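Local coordinates for probable acetyltransferase (Bacillus subtilis, PDB 1NSL), which is a probable GNAT-family N-acetyltransferase that may acetylate the N termini of ribosomal proteins, at the interface of chains A and B. Sequence-based numbering; all coordinates share one arbitrary frame. Chains: chain A/B, Probable acetyltransferase.

The interface of chains A and B. Residues chain A 92, 94, 129-130, 154, 176; chain B 157-161, 167, 170.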
loop_
_atom_site.group_PDB
_atom_site.type_symbol
_atom_site.label_atom_id
_atom_site.label_comp_id
_atom_site.label_asym_id
_atom_site.label_seq_id
_atom_site.Cartn_x
_atom_site.Cartn_y
_atom_site.Cartn_z
ATOM N N ASN A 92 -21.076 18.078 3.323
ATOM C CA ASN A 92 -21.627 19.424 3.484
ATOM C C ASN A 92 -21.499 20.306 2.204
ATOM O O ASN A 92 -21.818 21.515 2.162
ATOM C CB ASN A 92 -21.024 20.076 4.738
ATOM C CG ASN A 92 -21.330 19.295 5.975
ATOM O OD1 ASN A 92 -22.500 19.229 6.375
ATOM N ND2 ASN A 92 -20.333 18.635 6.555
ATOM N N LYS A 94 -19.177 21.747 0.559
ATOM C CA LYS A 94 -18.418 22.953 0.754
ATOM C C LYS A 94 -16.943 22.618 0.670
ATOM O O LYS A 94 -16.585 21.475 0.836
ATOM C CB LYS A 94 -18.719 23.433 2.145
ATOM C CG LYS A 94 -18.102 22.581 3.221
ATOM C CD LYS A 94 -18.576 23.115 4.548
ATOM C CE LYS A 94 -17.933 22.394 5.705
ATOM N NZ LYS A 94 -18.475 22.920 6.997
ATOM N N ASN A 129 -21.924 24.055 -2.557
ATOM C CA ASN A 129 -22.816 25.125 -2.213
ATOM C C ASN A 129 -22.060 26.246 -1.571
ATOM O O ASN A 129 -22.495 27.400 -1.615
ATOM C CB ASN A 129 -23.805 24.630 -1.177
ATOM C CG ASN A 129 -24.674 25.755 -0.602
ATOM O OD1 ASN A 129 -25.497 26.357 -1.306
ATOM N ND2 ASN A 129 -24.495 26.038 0.669
ATOM N N ARG A 130 -20.920 25.913 -0.962
ATOM C CA ARG A 130 -20.207 26.850 -0.105
ATOM C C ARG A 130 -18.700 26.935 -0.404
ATOM O O ARG A 130 -18.049 25.952 -0.679
ATOM C CB ARG A 130 -20.423 26.380 1.312
ATOM C CG ARG A 130 -19.791 27.204 2.384
ATOM C CD ARG A 130 -19.781 26.576 3.815
ATOM N NE ARG A 130 -18.555 27.034 4.525
ATOM C CZ ARG A 130 -18.462 28.160 5.269
ATOM N NH1 ARG A 130 -19.511 28.936 5.419
ATOM N NH2 ARG A 130 -17.340 28.542 5.843
ATOM N N GLU A 154 -17.426 35.824 8.154
ATOM C CA GLU A 154 -18.243 34.864 8.930
ATOM C C GLU A 154 -17.855 34.690 10.376
ATOM O O GLU A 154 -18.637 34.199 11.171
ATOM C CB GLU A 154 -18.020 33.466 8.365
ATOM C CG GLU A 154 -18.909 33.014 7.233
ATOM C CD GLU A 154 -18.744 31.512 7.006
ATOM O OE1 GLU A 154 -17.721 30.973 7.509
ATOM O OE2 GLU A 154 -19.624 30.890 6.324
ATOM N N LEU A 176 -21.843 31.822 -0.925
ATOM C CA LEU A 176 -22.811 30.755 -1.210
ATOM C C LEU A 176 -22.995 30.659 -2.706
ATOM O O LEU A 176 -22.835 31.650 -3.386
ATOM C CB LEU A 176 -24.141 31.020 -0.535
ATOM C CG LEU A 176 -23.816 30.933 0.923
ATOM C CD1 LEU A 176 -25.024 30.776 1.884
ATOM C CD2 LEU A 176 -22.892 29.764 0.983
ATOM N N ALA B 157 -20.548 29.459 10.395
ATOM C CA ALA B 157 -20.214 29.038 9.059
ATOM C C ALA B 157 -21.555 29.007 8.379
ATOM O O ALA B 157 -22.429 28.231 8.741
ATOM C CB ALA B 157 -19.612 27.728 9.072
ATOM N N ARG B 158 -21.721 29.896 7.417
ATOM C CA ARG B 158 -22.968 30.002 6.721
ATOM C C ARG B 158 -23.156 28.754 5.892
ATOM O O ARG B 158 -22.278 28.423 5.118
ATOM C CB ARG B 158 -22.918 31.239 5.823
ATOM C CG ARG B 158 -22.905 32.595 6.579
ATOM C CD ARG B 158 -23.241 33.804 5.703
ATOM N NE ARG B 158 -22.324 33.860 4.565
ATOM C CZ ARG B 158 -22.666 33.977 3.289
ATOM N NH1 ARG B 158 -23.953 34.082 2.892
ATOM N NH2 ARG B 158 -21.684 34.001 2.402
ATOM N N ASP B 159 -24.269 28.046 6.084
ATOM C CA ASP B 159 -24.590 26.847 5.285
ATOM C C ASP B 159 -23.537 25.763 5.479
ATOM O O ASP B 159 -23.225 25.025 4.537
ATOM C CB ASP B 159 -24.586 27.178 3.791
ATOM C CG ASP B 159 -25.929 27.663 3.244
ATOM O OD1 ASP B 159 -26.815 28.210 3.976
ATOM O OD2 ASP B 159 -26.143 27.562 2.026
ATOM N N GLY B 160 -22.976 25.701 6.684
ATOM C CA GLY B 160 -21.864 24.831 7.022
ATOM C C GLY B 160 -22.187 23.360 7.062
ATOM O O GLY B 160 -21.291 22.484 7.039
ATOM N N LEU B 161 -23.481 23.090 7.133
ATOM C CA LEU B 161 -23.986 21.747 7.275
ATOM C C LEU B 161 -24.980 21.507 6.192
ATOM O O LEU B 161 -25.665 22.413 5.733
ATOM C CB LEU B 161 -24.795 21.656 8.541
ATOM C CG LEU B 161 -24.463 20.744 9.713
ATOM C CD1 LEU B 161 -25.797 20.495 10.402
ATOM C CD2 LEU B 161 -23.840 19.408 9.314
ATOM N N HIS B 167 -29.993 23.187 4.492
ATOM C CA HIS B 167 -28.834 23.975 4.804
ATOM C C HIS B 167 -28.990 24.587 6.190
ATOM O O HIS B 167 -29.981 25.272 6.433
ATOM C CB HIS B 167 -28.810 25.150 3.836
ATOM C CG HIS B 167 -28.464 24.789 2.425
ATOM N ND1 HIS B 167 -27.293 24.126 2.082
ATOM C CD2 HIS B 167 -29.103 25.068 1.260
ATOM C CE1 HIS B 167 -27.252 23.985 0.765
ATOM N NE2 HIS B 167 -28.342 24.541 0.246
ATOM N N LEU B 170 -23.667 26.699 11.093
ATOM C CA LEU B 170 -22.849 26.012 12.062
ATOM C C LEU B 170 -22.280 27.107 12.912
ATOM O O LEU B 170 -21.805 28.123 12.353
ATOM C CB LEU B 170 -21.717 25.429 11.296
ATOM C CG LEU B 170 -21.815 23.966 10.900
ATOM C CD1 LEU B 170 -20.391 23.507 10.546
ATOM C CD2 LEU B 170 -22.428 23.161 12.088
#
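The turn of chain B between strands 152-157 and 160-163, with B:His167 and B:Leu170 of strand 166-176 beside it, lies against the starts of strands 94-101 and 130-136, the loop residues A:Asn92 and A:Asn129, strand 152-157 and the end of strand 166-176 of chain A. Side chains of chain A grip mainly the backbone of this turn. A:Arg130, with CG anti to its backbone N (chi1 -179°), bends at chi3 and sends NH1 to the carbonyl O of B:Arg158 at 2.8 Å, in the carbonyl plane on a lone pair. A:Arg130 NH2 donates to the syn lone pair of A:Glu154 OE1 at 3.0 Å, almost in the guanidinium plane. The carboxylate thus sits at the guanidinium edge in a salt bridge that helps to hold the two groups in register, while the methyl CB of B:Ala157 lies over one guanidinium face, towards the rim. A:Glu154 OE2 in turn accepts a hydrogen bond from the backbone N of B:Arg158 at 2.6 Å, the donor lying above the carboxylate plane. An alanine in place of A:Arg130 would remove the bond to the B:Arg158 carbonyl and would probably leave A:Glu154 less firmly held against the turn. Further along, the extended A:Lys94 chain places its ammonium NZ 2.8 Å from B:Gly160 O, again on an in-plane lone pair. A:Asn129 crosses B:Asp159 at about a right angle, yet amide and carboxylate are nearly coplanar; A:Asn129 ND2 meets the anti lone pair of B:Asp159 OD2 at 2.6 Å (162° at H). B:His167 comes tip to tip with this amide, its CE1 3.4 Å from A:Asn129 CG. A:Leu176 sets CD1 against the B:Asp159 carboxylate and CG beside the B:Arg158 guanidinium. The patch and its two-fold twin join two subunits of a protein that forms homodimers and homohexamers, and hold the turn largely through its main chain.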